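Local structure of acidocalcisomal pyrophosphatase (Trypanosoma cruzi, 5CUV) at residues N222-I227 against F390-I395. The protein probably hydrolyses inorganic diphosphate to phosphate with the help of magnesium. Numbering follows the deposited sequence.
Sequences NRYNFI and FAMKVI. With MLT (D-malate), chain C.
With CG anti to the carbonyl carbon in both Tyr224 (chi1 -63°) and Met392, the phenol reaches out from strand 224-228 and the selenomethionine chain leaves helix 388-412 to cross it at about a right angle. The evidence for packing is the 3.5 Å between Tyr224 OH and Met392 CG, while the ring carbon CE2 of Tyr224 lies 3.8 Å from CG2 of Ile395. Both helix atoms approach the ring obliquely, so this is apolar packing of aliphatic groups against the phenol, not a ring stack. Met392 then bends at its third torsion, and its CE comes within 4.0 Å of ND2 of Asn222. That amide is held from outside by the bond ND2 donates to the carbonyl oxygen of Val315 on strand 310-323. Its OD1 lies in plane at the edge of the Tyr224 ring.

The other side of the loop meets D-malate. Asn222 N donates to O2 of the malate at 2.8 Å with an angle of 158°, and Arg223 NH1 donates to the malate hydroxyl O3 at 3.0 Å, a more bent bond (137°) made at the guanidinium edge. The Tyr224, Met392 and Ile395 contact is helix-on-sheet packing: Ile395 also touches Val331, and Val394 Trp329, both on strand 326-335 of the mixed sheet in the pyrophosphatase domain. The Asn222 backbone and Arg223 side chain line the adjacent D-malate pocket.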
loop_
_atom_site.group_PDB
_atom_site.type_symbol
_atom_site.label_atom_id
_atom_site.label_comp_id
_atom_site.label_asym_id
_atom_site.label_seq_id
_atom_site.Cartn_x
_atom_site.Cartn_y
_atom_site.Cartn_z
ATOM N N ASN A 222 14.250 -13.951 6.198
ATOM C CA ASN A 222 13.194 -13.981 7.142
ATOM C C ASN A 222 11.941 -14.340 6.396
ATOM O O ASN A 222 11.145 -13.488 6.019
ATOM C CB ASN A 222 13.057 -12.652 7.885
ATOM C CG ASN A 222 12.182 -12.794 9.116
ATOM O OD1 ASN A 222 11.482 -13.815 9.281
ATOM N ND2 ASN A 222 12.207 -11.803 9.983
ATOM N N ARG A 223 11.768 -15.641 6.221
ATOM C CA ARG A 223 10.657 -16.196 5.504
ATOM C C ARG A 223 10.272 -17.577 6.052
ATOM O O ARG A 223 10.918 -18.607 5.768
ATOM C CB ARG A 223 11.059 -16.316 4.062
ATOM C CG ARG A 223 9.885 -16.393 3.182
ATOM C CD ARG A 223 10.100 -15.425 2.019
ATOM N NE ARG A 223 8.875 -15.318 1.253
ATOM C CZ ARG A 223 8.412 -14.177 0.775
ATOM N NH1 ARG A 223 9.101 -13.051 0.987
ATOM N NH2 ARG A 223 7.241 -14.182 0.115
ATOM N N TYR A 224 9.166 -17.629 6.779
ATOM C CA TYR A 224 8.781 -18.888 7.368
ATOM C C TYR A 224 7.376 -19.298 7.008
ATOM O O TYR A 224 6.560 -18.454 6.657
ATOM C CB TYR A 224 8.886 -18.768 8.895
ATOM C CG TYR A 224 10.257 -18.502 9.464
ATOM C CD1 TYR A 224 10.833 -17.237 9.424
ATOM C CD2 TYR A 224 10.951 -19.512 10.153
ATOM C CE1 TYR A 224 12.052 -16.985 10.060
ATOM C CE2 TYR A 224 12.184 -19.272 10.803
ATOM C CZ TYR A 224 12.732 -18.013 10.747
ATOM O OH TYR A 224 14.012 -17.811 11.278
ATOM N N ASN A 225 7.093 -20.590 7.103
ATOM C CA ASN A 225 5.755 -21.056 6.860
ATOM C C ASN A 225 4.985 -21.042 8.179
ATOM O O ASN A 225 5.554 -21.302 9.204
ATOM C CB ASN A 225 5.760 -22.462 6.262
ATOM C CG ASN A 225 5.975 -22.437 4.718
ATOM O OD1 ASN A 225 5.517 -21.499 4.012
ATOM N ND2 ASN A 225 6.669 -23.464 4.196
ATOM N N PHE A 226 3.704 -20.706 8.142
ATOM C CA PHE A 226 2.855 -20.631 9.324
ATOM C C PHE A 226 1.532 -21.415 9.042
ATOM O O PHE A 226 0.985 -21.389 7.940
ATOM C CB PHE A 226 2.589 -19.131 9.606
ATOM C CG PHE A 226 1.342 -18.853 10.398
ATOM C CD1 PHE A 226 0.138 -18.646 9.757
ATOM C CD2 PHE A 226 1.373 -18.791 11.792
ATOM C CE1 PHE A 226 -1.039 -18.373 10.492
ATOM C CE2 PHE A 226 0.217 -18.523 12.545
ATOM C CZ PHE A 226 -0.998 -18.307 11.892
ATOM N N ILE A 227 1.031 -22.125 10.035
ATOM C CA ILE A 227 -0.198 -22.896 9.896
ATOM C C ILE A 227 -1.260 -22.321 10.813
ATOM O O ILE A 227 -1.120 -22.310 12.037
ATOM C CB ILE A 227 0.015 -24.367 10.235
ATOM C CG1 ILE A 227 1.114 -24.917 9.351
ATOM C CG2 ILE A 227 -1.199 -25.166 9.941
ATOM C CD1 ILE A 227 1.639 -26.260 9.830
ATOM N N PHE A 390 16.301 -12.610 18.533
ATOM C CA PHE A 390 15.980 -13.497 19.638
ATOM C C PHE A 390 14.947 -14.571 19.254
ATOM O O PHE A 390 15.047 -15.738 19.658
ATOM C CB PHE A 390 15.450 -12.688 20.834
ATOM C CG PHE A 390 15.250 -13.517 22.070
ATOM C CD1 PHE A 390 16.291 -13.699 22.988
ATOM C CD2 PHE A 390 14.033 -14.146 22.318
ATOM C CE1 PHE A 390 16.121 -14.490 24.134
ATOM C CE2 PHE A 390 13.862 -14.935 23.464
ATOM C CZ PHE A 390 14.905 -15.102 24.370
ATOM N N ALA A 391 13.954 -14.184 18.463
ATOM C CA ALA A 391 12.903 -15.118 18.048
ATOM C C ALA A 391 13.375 -16.247 17.123
ATOM O O ALA A 391 13.123 -17.445 17.346
ATOM C CB ALA A 391 11.752 -14.326 17.408
HETATM N N MSE A 392 14.096 -15.917 16.157
HETATM C CA MSE A 392 14.647 -16.751 15.238
HETATM C C MSE A 392 15.564 -17.736 15.793
HETATM O O MSE A 392 15.639 -18.738 15.283
HETATM C CB MSE A 392 15.279 -15.817 14.265
HETATM C CG MSE A 392 14.438 -14.969 13.325
HETATM SE SE MSE A 392 15.015 -14.160 11.710
HETATM C CE MSE A 392 15.590 -12.553 11.959
ATOM N N LYS A 393 16.200 -17.430 16.867
ATOM C CA LYS A 393 17.129 -18.287 17.627
ATOM C C LYS A 393 16.304 -19.360 18.347
ATOM O O LYS A 393 16.656 -20.519 18.410
ATOM C CB LYS A 393 17.875 -17.477 18.667
ATOM C CG LYS A 393 19.327 -17.665 18.720
ATOM C CD LYS A 393 19.934 -16.356 19.247
ATOM C CE LYS A 393 20.171 -15.325 18.128
ATOM N NZ LYS A 393 21.354 -14.487 18.426
ATOM N N VAL A 394 15.208 -18.920 18.953
ATOM C CA VAL A 394 14.283 -19.790 19.647
ATOM C C VAL A 394 13.682 -20.731 18.609
ATOM O O VAL A 394 13.524 -21.927 18.808
ATOM C CB VAL A 394 13.204 -18.929 20.222
ATOM C CG1 VAL A 394 12.056 -19.794 20.765
ATOM C CG2 VAL A 394 13.822 -17.984 21.268
ATOM N N ILE A 395 13.326 -20.154 17.475
ATOM C CA ILE A 395 12.762 -20.960 16.422
ATOM C C ILE A 395 13.710 -22.000 15.930
ATOM O O ILE A 395 13.257 -23.084 15.616
ATOM C CB ILE A 395 12.206 -20.070 15.249
ATOM C CG1 ILE A 395 11.160 -19.085 15.849
ATOM C CG2 ILE A 395 11.661 -20.962 14.136
ATOM C CD1 ILE A 395 10.406 -18.254 14.878
HETATM C C1 MLT C . 13.138 -13.464 2.623
HETATM O O1 MLT C . 13.005 -13.893 1.473
HETATM O O2 MLT C . 13.908 -14.028 3.389
HETATM C C2 MLT C . 12.352 -12.244 3.091
HETATM O O3 MLT C . 11.511 -11.691 2.068
HETATM C C3 MLT C . 13.292 -11.184 3.708
HETATM C C4 MLT C . 12.518 -9.924 4.123
HETATM O O4 MLT C . 11.327 -9.832 3.930
HETATM O O5 MLT C . 13.163 -8.898 4.699
#